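Local coordinates for cobalamin biosynthesis protein CobN (Mycobacterium tuberculosis, PDB 7C6O), which probably inserts cobalt into the corrin ring during cobalamin biosynthesis, acting as the large, catalytic subunit of cobaltochelatase, at residues H684-L689 / D748-V753; L854-G859 / G906-W911; F1141-T1146 / Q1170-D1175. All blocks are in the same frame, centred on the assembly; numbering follows the deposited sequence. Where two conformers were deposited one is given.

Interaction 1: residues H684-L689 / D748-V753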
loop_
_atom_site.group_PDB
_atom_site.type_symbol
_atom_site.label_atom_id
_atom_site.label_comp_id
_atom_site.label_asym_id
_atom_site.label_seq_id
_atom_site.Cartn_x
_atom_site.Cartn_y
_atom_site.Cartn_z
ATOM N N HIS A 684 16.471 20.515 -29.500
ATOM C CA HIS A 684 16.015 20.383 -28.120
ATOM C C HIS A 684 14.578 20.870 -27.971
ATOM O O HIS A 684 13.779 20.257 -27.253
ATOM C CB HIS A 684 16.962 21.153 -27.196
ATOM C CG HIS A 684 16.436 21.361 -25.810
ATOM N ND1 HIS A 684 16.106 20.318 -24.971
ATOM C CD2 HIS A 684 16.201 22.496 -25.108
ATOM C CE1 HIS A 684 15.681 20.802 -23.816
ATOM N NE2 HIS A 684 15.729 22.121 -23.874
ATOM N N VAL A 685 14.231 21.965 -28.650
ATOM C CA VAL A 685 12.854 22.455 -28.634
ATOM C C VAL A 685 11.917 21.425 -29.251
ATOM O O VAL A 685 10.805 21.199 -28.755
ATOM C CB VAL A 685 12.763 23.810 -29.361
ATOM C CG1 VAL A 685 11.326 24.318 -29.375
ATOM C CG2 VAL A 685 13.682 24.823 -28.705
ATOM N N ASP A 686 12.355 20.787 -30.342
ATOM C CA ASP A 686 11.573 19.732 -30.983
ATOM C C ASP A 686 11.206 18.633 -29.996
ATOM O O ASP A 686 10.044 18.216 -29.912
ATOM C CB ASP A 686 12.361 19.135 -32.152
ATOM C CG ASP A 686 11.925 19.677 -33.495
ATOM O OD1 ASP A 686 10.731 20.009 -33.647
ATOM O OD2 ASP A 686 12.780 19.756 -34.403
ATOM N N GLY A 687 12.196 18.133 -29.255
ATOM C CA GLY A 687 11.925 17.080 -28.292
ATOM C C GLY A 687 11.031 17.543 -27.159
ATOM O O GLY A 687 10.143 16.809 -26.717
ATOM N N TRP A 688 11.249 18.769 -26.677
ATOM C CA TRP A 688 10.425 19.306 -25.596
ATOM C C TRP A 688 8.980 19.467 -26.041
ATOM O O TRP A 688 8.051 19.031 -25.350
ATOM C CB TRP A 688 10.994 20.642 -25.117
ATOM C CG TRP A 688 10.039 21.435 -24.270
ATOM C CD1 TRP A 688 9.694 21.186 -22.972
ATOM C CD2 TRP A 688 9.314 22.610 -24.659
ATOM N NE1 TRP A 688 8.795 22.129 -22.531
ATOM C CE2 TRP A 688 8.546 23.014 -23.546
ATOM C CE3 TRP A 688 9.238 23.358 -25.839
ATOM C CZ2 TRP A 688 7.715 24.134 -23.581
ATOM C CZ3 TRP A 688 8.411 24.468 -25.871
ATOM C CH2 TRP A 688 7.662 24.846 -24.748
ATOM N N LEU A 689 8.770 20.097 -27.199
ATOM C CA LEU A 689 7.421 20.258 -27.727
ATOM C C LEU A 689 6.747 18.908 -27.934
ATOM O O LEU A 689 5.575 18.729 -27.582
ATOM C CB LEU A 689 7.470 21.049 -29.035
ATOM C CG LEU A 689 6.216 21.053 -29.910
ATOM C CD1 LEU A 689 5.041 21.635 -29.154
ATOM C CD2 LEU A 689 6.468 21.835 -31.187
ATOM N N ASP A 748 12.414 9.268 -30.824
ATOM C CA ASP A 748 11.567 9.418 -31.998
ATOM C C ASP A 748 11.410 10.889 -32.363
ATOM O O ASP A 748 11.257 11.749 -31.492
ATOM C CB ASP A 748 10.199 8.783 -31.751
ATOM C CG ASP A 748 10.253 7.266 -31.751
ATOM O OD1 ASP A 748 10.764 6.689 -32.734
ATOM O OD2 ASP A 748 9.792 6.653 -30.765
ATOM N N GLU A 749 11.451 11.169 -33.661
ATOM C CA GLU A 749 11.358 12.537 -34.146
ATOM C C GLU A 749 9.940 13.075 -33.975
ATOM O O GLU A 749 8.956 12.341 -34.090
ATOM C CB GLU A 749 11.778 12.606 -35.614
ATOM C CG GLU A 749 11.956 14.014 -36.158
ATOM C CD GLU A 749 12.720 14.036 -37.467
ATOM O OE1 GLU A 749 13.539 13.119 -37.695
ATOM O OE2 GLU A 749 12.502 14.967 -38.272
ATOM N N ARG A 750 9.853 14.382 -33.710
ATOM C CA ARG A 750 8.577 15.007 -33.370
ATOM C C ARG A 750 7.531 14.795 -34.459
ATOM O O ARG A 750 6.375 14.471 -34.163
ATOM C CB ARG A 750 8.785 16.501 -33.116
ATOM C CG ARG A 750 7.499 17.298 -33.006
ATOM C CD ARG A 750 7.765 18.776 -32.751
ATOM N NE ARG A 750 8.367 19.453 -33.897
ATOM C CZ ARG A 750 7.676 19.944 -34.923
ATOM N NH1 ARG A 750 6.356 19.825 -34.953
ATOM N NH2 ARG A 750 8.303 20.552 -35.922
ATOM N N ALA A 751 7.917 14.965 -35.724
ATOM C CA ALA A 751 6.938 14.891 -36.805
ATOM C C ALA A 751 6.382 13.482 -36.966
ATOM O O ALA A 751 5.182 13.308 -37.207
ATOM C CB ALA A 751 7.565 15.371 -38.114
ATOM N N THR A 752 7.235 12.463 -36.833
ATOM C CA THR A 752 6.772 11.096 -37.054
ATOM C C THR A 752 5.937 10.584 -35.886
ATOM O O THR A 752 5.096 9.698 -36.074
ATOM C CB THR A 752 7.957 10.167 -37.313
ATOM O OG1 THR A 752 8.965 10.388 -36.320
ATOM C CG2 THR A 752 8.541 10.428 -38.694
ATOM N N VAL A 753 6.149 11.122 -34.682
ATOM C CA VAL A 753 5.287 10.765 -33.557
ATOM C C VAL A 753 3.847 11.162 -33.849
ATOM O O VAL A 753 2.913 10.383 -33.621
ATOM C CB VAL A 753 5.801 11.412 -32.256
ATOM C CG1 VAL A 753 4.801 11.196 -31.128
ATOM C CG2 VAL A 753 7.158 10.845 -31.878
HETATM O O HOH W 1 11.533 20.531 -36.709
#

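Interaction 2: residues L854-G859 / G906-W911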
loop_
_atom_site.group_PDB
_atom_site.type_symbol
_atom_site.label_atom_id
_atom_site.label_comp_id
_atom_site.label_asym_id
_atom_site.label_seq_id
_atom_site.Cartn_x
_atom_site.Cartn_y
_atom_site.Cartn_z
ATOM N N LEU A 854 12.844 -7.124 -13.752
ATOM C CA LEU A 854 12.456 -5.986 -14.578
ATOM C C LEU A 854 12.672 -4.673 -13.838
ATOM O O LEU A 854 13.111 -3.682 -14.435
ATOM C CB LEU A 854 10.997 -6.114 -15.018
ATOM C CG LEU A 854 10.684 -7.153 -16.094
ATOM C CD1 LEU A 854 9.207 -7.101 -16.460
ATOM C CD2 LEU A 854 11.558 -6.927 -17.318
ATOM N N ALA A 855 12.361 -4.642 -12.539
ATOM C CA ALA A 855 12.600 -3.436 -11.756
ATOM C C ALA A 855 14.088 -3.152 -11.609
ATOM O O ALA A 855 14.494 -1.984 -11.587
ATOM C CB ALA A 855 11.942 -3.561 -10.380
ATOM N N TRP A 856 14.909 -4.201 -11.508
ATOM C CA TRP A 856 16.355 -4.009 -11.478
ATOM C C TRP A 856 16.838 -3.300 -12.735
ATOM O O TRP A 856 17.674 -2.392 -12.659
ATOM C CB TRP A 856 17.061 -5.354 -11.307
ATOM C CG TRP A 856 18.548 -5.275 -11.482
ATOM C CD1 TRP A 856 19.291 -5.863 -12.465
ATOM C CD2 TRP A 856 19.473 -4.556 -10.656
ATOM N NE1 TRP A 856 20.622 -5.557 -12.300
ATOM C CE2 TRP A 856 20.759 -4.756 -11.197
ATOM C CE3 TRP A 856 19.336 -3.761 -9.514
ATOM C CZ2 TRP A 856 21.901 -4.196 -10.632
ATOM C CZ3 TRP A 856 20.471 -3.205 -8.954
ATOM C CH2 TRP A 856 21.737 -3.424 -9.513
ATOM N N GLU A 857 16.332 -3.711 -13.902
ATOM C CA GLU A 857 16.692 -3.035 -15.146
ATOM C C GLU A 857 16.325 -1.560 -15.092
ATOM O O GLU A 857 17.114 -0.699 -15.499
ATOM C CB GLU A 857 16.000 -3.704 -16.334
ATOM C CG GLU A 857 16.330 -5.170 -16.534
ATOM C CD GLU A 857 15.776 -5.706 -17.840
ATOM O OE1 GLU A 857 15.579 -4.903 -18.776
ATOM O OE2 GLU A 857 15.534 -6.927 -17.931
ATOM N N ALA A 858 15.128 -1.252 -14.590
ATOM C CA ALA A 858 14.688 0.137 -14.524
ATOM C C ALA A 858 15.521 0.939 -13.532
ATOM O O ALA A 858 15.902 2.080 -13.816
ATOM C CB ALA A 858 13.206 0.200 -14.152
ATOM N N GLY A 859 15.814 0.361 -12.367
ATOM C CA GLY A 859 16.603 1.075 -11.376
ATOM C C GLY A 859 18.001 1.399 -11.865
ATOM O O GLY A 859 18.528 2.482 -11.594
ATOM N N GLY A 906 26.336 0.239 -6.209
ATOM C CA GLY A 906 27.125 -0.771 -6.885
ATOM C C GLY A 906 26.879 -2.171 -6.371
ATOM O O GLY A 906 27.818 -2.973 -6.292
ATOM N N VAL A 907 25.637 -2.487 -6.013
ATOM C CA VAL A 907 25.268 -3.779 -5.448
ATOM C C VAL A 907 24.153 -4.372 -6.295
ATOM O O VAL A 907 23.166 -3.690 -6.598
ATOM C CB VAL A 907 24.826 -3.652 -3.980
ATOM C CG1 VAL A 907 24.373 -4.999 -3.436
ATOM C CG2 VAL A 907 25.951 -3.092 -3.144
ATOM N N ARG A 908 24.310 -5.634 -6.668
ATOM C CA ARG A 908 23.338 -6.365 -7.465
ATOM C C ARG A 908 22.489 -7.263 -6.574
ATOM O O ARG A 908 23.007 -7.863 -5.624
ATOM C CB ARG A 908 24.048 -7.220 -8.517
ATOM C CG ARG A 908 23.162 -7.690 -9.654
ATOM C CD ARG A 908 23.887 -8.697 -10.531
ATOM N NE ARG A 908 25.265 -8.295 -10.790
ATOM C CZ ARG A 908 25.643 -7.518 -11.799
ATOM N NH1 ARG A 908 24.743 -7.052 -12.654
ATOM N NH2 ARG A 908 26.923 -7.205 -11.953
ATOM N N PRO A 909 21.189 -7.366 -6.837
ATOM C CA PRO A 909 20.368 -8.343 -6.118
ATOM C C PRO A 909 20.673 -9.756 -6.588
ATOM O O PRO A 909 21.178 -9.982 -7.690
ATOM C CB PRO A 909 18.929 -7.943 -6.472
ATOM C CG PRO A 909 19.028 -6.601 -7.143
ATOM C CD PRO A 909 20.385 -6.548 -7.761
ATOM N N VAL A 910 20.355 -10.715 -5.721
ATOM C CA VAL A 910 20.489 -12.138 -6.016
ATOM C C VAL A 910 19.120 -12.775 -5.831
ATOM O O VAL A 910 18.545 -12.714 -4.737
ATOM C CB VAL A 910 21.539 -12.816 -5.119
ATOM C CG1 VAL A 910 21.607 -14.307 -5.415
ATOM C CG2 VAL A 910 22.900 -12.171 -5.320
ATOM N N TRP A 911 18.597 -13.374 -6.896
ATOM C CA TRP A 911 17.259 -13.946 -6.894
ATOM C C TRP A 911 17.308 -15.464 -6.782
ATOM O O TRP A 911 18.224 -16.117 -7.290
ATOM C CB TRP A 911 16.496 -13.573 -8.168
ATOM C CG TRP A 911 16.154 -12.120 -8.298
ATOM C CD1 TRP A 911 15.022 -11.502 -7.853
ATOM C CD2 TRP A 911 16.940 -11.108 -8.936
ATOM N NE1 TRP A 911 15.058 -10.163 -8.167
ATOM C CE2 TRP A 911 16.225 -9.896 -8.833
ATOM C CE3 TRP A 911 18.181 -11.106 -9.583
ATOM C CZ2 TRP A 911 16.712 -8.696 -9.350
ATOM C CZ3 TRP A 911 18.662 -9.915 -10.095
ATOM C CH2 TRP A 911 17.929 -8.725 -9.975
#

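Interaction 3: residues F1141-T1146 / Q1170-D1175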
loop_
_atom_site.group_PDB
_atom_site.type_symbol
_atom_site.label_atom_id
_atom_site.label_comp_id
_atom_site.label_asym_id
_atom_site.label_seq_id
_atom_site.Cartn_x
_atom_site.Cartn_y
_atom_site.Cartn_z
ATOM N N PHE A 1141 -12.350 21.583 -7.013
ATOM C CA PHE A 1141 -11.445 21.142 -5.955
ATOM C C PHE A 1141 -10.059 20.831 -6.507
ATOM O O PHE A 1141 -9.045 21.206 -5.906
ATOM C CB PHE A 1141 -12.047 19.914 -5.263
ATOM C CG PHE A 1141 -11.202 19.340 -4.155
ATOM C CD1 PHE A 1141 -10.134 18.500 -4.433
ATOM C CD2 PHE A 1141 -11.508 19.607 -2.830
ATOM C CE1 PHE A 1141 -9.367 17.965 -3.414
ATOM C CE2 PHE A 1141 -10.747 19.071 -1.807
ATOM C CZ PHE A 1141 -9.675 18.249 -2.101
ATOM N N GLU A 1142 -9.992 20.136 -7.643
ATOM C CA GLU A 1142 -8.698 19.752 -8.203
ATOM C C GLU A 1142 -7.908 20.970 -8.666
ATOM O O GLU A 1142 -6.677 20.991 -8.566
ATOM C CB GLU A 1142 -8.896 18.767 -9.355
ATOM C CG GLU A 1142 -9.509 17.438 -8.936
ATOM C CD GLU A 1142 -8.588 16.622 -8.046
ATOM O OE1 GLU A 1142 -7.355 16.803 -8.134
ATOM O OE2 GLU A 1142 -9.100 15.802 -7.254
ATOM N N MET A 1143 -8.596 21.990 -9.187
ATOM C CA MET A 1143 -7.898 23.219 -9.551
ATOM C C MET A 1143 -7.303 23.889 -8.320
ATOM O O MET A 1143 -6.145 24.327 -8.337
ATOM C CB MET A 1143 -8.846 24.174 -10.279
ATOM C CG MET A 1143 -9.297 23.687 -11.645
ATOM S SD MET A 1143 -10.432 24.858 -12.420
ATOM C CE MET A 1143 -10.818 24.015 -13.946
ATOM N N ALA A 1144 -8.077 23.963 -7.234
ATOM C CA ALA A 1144 -7.591 24.607 -6.018
ATOM C C ALA A 1144 -6.442 23.825 -5.394
ATOM O O ALA A 1144 -5.492 24.421 -4.874
ATOM C CB ALA A 1144 -8.731 24.768 -5.014
ATOM N N ALA A 1145 -6.519 22.493 -5.420
ATOM C CA ALA A 1145 -5.431 21.688 -4.876
ATOM C C ALA A 1145 -4.147 21.911 -5.660
ATOM O O ALA A 1145 -3.057 21.968 -5.078
ATOM C CB ALA A 1145 -5.811 20.208 -4.881
ATOM N N THR A 1146 -4.260 22.049 -6.986
ATOM C CA THR A 1146 -3.086 22.311 -7.812
ATOM C C THR A 1146 -2.395 23.602 -7.391
ATOM O O THR A 1146 -1.162 23.661 -7.332
ATOM C CB THR A 1146 -3.487 22.365 -9.289
ATOM O OG1 THR A 1146 -3.989 21.085 -9.696
ATOM C CG2 THR A 1146 -2.292 22.734 -10.162
ATOM N N GLN A 1170 -4.662 34.494 -13.525
ATOM C CA GLN A 1170 -5.597 34.906 -14.564
ATOM C C GLN A 1170 -6.482 33.746 -15.009
ATOM O O GLN A 1170 -7.702 33.898 -15.136
ATOM C CB GLN A 1170 -4.832 35.493 -15.753
ATOM C CG GLN A 1170 -5.719 35.943 -16.896
ATOM C CD GLN A 1170 -6.732 36.986 -16.471
ATOM O OE1 GLN A 1170 -6.431 37.872 -15.668
ATOM N NE2 GLN A 1170 -7.944 36.884 -17.005
ATOM N N ARG A 1171 -5.885 32.574 -15.246
ATOM C CA ARG A 1171 -6.654 31.462 -15.800
ATOM C C ARG A 1171 -7.615 30.872 -14.773
ATOM O O ARG A 1171 -8.746 30.510 -15.113
ATOM C CB ARG A 1171 -5.716 30.373 -16.328
ATOM C CG ARG A 1171 -4.812 30.814 -17.469
ATOM C CD ARG A 1171 -5.620 31.337 -18.639
ATOM N NE ARG A 1171 -6.338 30.276 -19.339
ATOM C CZ ARG A 1171 -7.362 30.487 -20.159
ATOM N NH1 ARG A 1171 -7.800 31.722 -20.372
ATOM N NH2 ARG A 1171 -7.955 29.465 -20.759
ATOM N N TYR A 1172 -7.183 30.758 -13.516
ATOM C CA TYR A 1172 -7.975 30.059 -12.510
ATOM C C TYR A 1172 -8.975 30.967 -11.805
ATOM O O TYR A 1172 -10.113 30.553 -11.552
ATOM C CB TYR A 1172 -7.061 29.420 -11.457
ATOM C CG TYR A 1172 -6.449 28.090 -11.844
ATOM C CD1 TYR A 1172 -6.214 27.760 -13.171
ATOM C CD2 TYR A 1172 -6.117 27.158 -10.870
ATOM C CE1 TYR A 1172 -5.657 26.538 -13.516
ATOM C CE2 TYR A 1172 -5.559 25.936 -11.204
ATOM C CZ TYR A 1172 -5.332 25.632 -12.525
ATOM O OH TYR A 1172 -4.774 24.416 -12.847
ATOM N N VAL A 1173 -8.579 32.194 -11.479
ATOM C CA VAL A 1173 -9.304 33.032 -10.531
ATOM C C VAL A 1173 -9.998 34.203 -11.220
ATOM O O VAL A 1173 -11.178 34.466 -10.977
ATOM C CB VAL A 1173 -8.362 33.525 -9.412
ATOM C CG1 VAL A 1173 -9.124 34.372 -8.397
ATOM C CG2 VAL A 1173 -7.694 32.338 -8.732
ATOM N N LEU A 1174 -9.279 34.923 -12.079
ATOM C CA LEU A 1174 -9.816 36.148 -12.663
ATOM C C LEU A 1174 -10.583 35.909 -13.958
ATOM O O LEU A 1174 -11.465 36.705 -14.300
ATOM C CB LEU A 1174 -8.685 37.151 -12.910
ATOM C CG LEU A 1174 -7.925 37.597 -11.656
ATOM C CD1 LEU A 1174 -6.867 38.635 -12.006
ATOM C CD2 LEU A 1174 -8.884 38.131 -10.597
ATOM N N ASP A 1175 -10.272 34.833 -14.679
ATOM C CA ASP A 1175 -10.995 34.503 -15.901
ATOM C C ASP A 1175 -12.489 34.382 -15.622
ATOM O O ASP A 1175 -12.903 33.678 -14.698
ATOM C CB ASP A 1175 -10.459 33.197 -16.485
ATOM C CG ASP A 1175 -11.203 32.768 -17.729
ATOM O OD1 ASP A 1175 -11.029 33.422 -18.779
ATOM O OD2 ASP A 1175 -11.959 31.775 -17.660
#

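Interaction 1: residues H684-L689 / D748-V753
Asp686, within the helix that runs through 684-689, faces Arg750, the first helical residue of 748-753, and their CA atoms, 6.1 Å apart, are the nearest CA pair across the contact. Glu749 occupies the N-cap position of the second helix. Glu749 O receives two bonds, from Val753 N in the opening helical turn and from the hydroxyl Thr752 OG1 at 3.0 Å, the latter lying above the carbonyl plane.

The side chains meet in a salt bridge. Arg750 NE donates to Asp686 OD1 at a modelled 2.4 Å, which is shorter than such a bond should be, so the exact length is doubtful. The N-H nevertheless points almost straight at the oxygen, with an angle of 163°. Carboxylate and guanidinium lie nearly coplanar, their planes 21° apart, and OD1 sits at the guanidinium edge. A bend in the arginine chain at chi3 (69°) turns NE toward the aspartate. Asp686 OD2 accepts a bond from a water at 2.7 Å; that water in turn receives a weak one from Arg750 NH2 at 3.3 Å. Beside the charged pair, Leu689 CD2 packs against Arg750 CD at 3.7 Å, giving the arginine methylenes an apolar neighbour one turn along from Asp686.

Arg750 NH2 also forms a salt bridge with Asp634, on helix 624-642, which additionally touches Asp686 and Leu689 through Leu633 and Ile626. The arrangement is an interhelical salt bridge, supplemented by a weak water link, in which an arginine at the start of helix 750-769 ties it to helices 675-694 and 624-642.

Interaction 2: residues L854-G859 / G906-W911
Trp856 carries this contact, laying one face of its indole against the strand 907-911. Pro909 CD stands over the six-membered ring of Trp856, 3.5 Å from its centroid, in a CH-pi contact, and Pro909 CG follows it above the CE3 side. Against the same face, nearer the five-membered ring, comes the edge of Trp911: the two rings form an offset edge-to-face pair with centroids 5.7 Å apart and planes at 67°. The leading atom, Trp911 CH2, reaches back to Trp856 CB at 3.7 Å. At the far end of the indole, Trp856 CH2 approaches Val907 O to 3.3 Å, while Arg908 CG adds an aliphatic contact at 3.8 Å from Trp856 CZ2.

The torsions and backbones explain this placement. With CG anti to the backbone N (chi1 171°), the Trp856 ring extends from the helix toward the strand. Helix 854-859 and strand 907-911 run antiparallel, at 174°, and their axes pass 10.2 Å apart, a gap that the indole bridges. Within the strand, Pro909 CB also lies over a face of the Trp911 ring, so the proline is flanked by both tryptophans.

Further out, Trp911 NE1 bonds to Pro851 O, before the helix that carries Trp856, and Arg908 NH2 pairs with Glu928. Ala899 and Leu902 of helix 896-905 also pack on Trp856. That helix ends in a Schellman motif with Gly906 as its C-prime residue, and the chain passes into the strand, which pairs with 918-923 in the two-stranded antiparallel sheet on which helix 853-874 packs.

No hydrogen bond crosses between the segments. Cohesion comes from dispersion and weakly polarised C-H groups: the proline CD hydrogens, next to the ring nitrogen, and the Trp911 edge probably complement the electron-rich indole face.

Interaction 3: residues F1141-T1146 / Q1170-D1175
Tyr1172 reaches from helix 1162-1174 to Met1143 and Thr1146 of helix 1136-1157. Its CB already points toward that helix, and CG is anti to the carbonyl carbon (chi1 -81°), which carries the ring across the gap. Along one ring edge, Tyr1172 CD2 lies 3.8 Å from Met1143 O. Tyr1172 CE2 comes closer, 3.3 Å from Met1143 O, with this oxygen near the ring plane; Tyr1172 CE2 also packs against Met1143 CB at 3.8 Å. Beyond CG the methionine chain is extended, and its end leads away from 1170-1175. Met1143 SD nonetheless stands almost exactly on the Tyr1172 ring normal, 5.0 Å from the centroid, a rather distant Met-aromatic contact. At the tip, Tyr1172 OH lies 4.0 Å from Thr1146 CG2, and its hydrogen bond goes to Val1123 O. Thr1146 OG1 donates to Glu1142 O at 2.9 Å and also bonds to Arg1122. Trp1128 of helix 1126-1132 packs on both Met1143 and Tyr1172, a third partner in this helix-helix packing near the C-terminal end of the chain.

The buried phenol is satisfied by Val1123, while the two helices meet through a ring edge, probably slightly positive, set against a carbonyl oxygen, a sulfur standing at a distance above the face, and apolar packing.

The three contacts follow one another along the chain, each closing before the next opens, and all fall within the part of the chain related to the CobN/magnesium chelatase family. Their centres are well separated: about 31 Å between interactions 1 and 2, 30 Å between 1 and 3, and 42 Å between 2 and 3. None touches another, the nearest atoms being those of interactions 1 and 3, about 15 Å apart, and they share no helix or strand. Interactions 1 and 3 join helix to helix, whereas interaction 2 sets a helix against a strand of a two-stranded antiparallel sheet. They are separate packing contacts, each joining different secondary-structure elements of this large single chain.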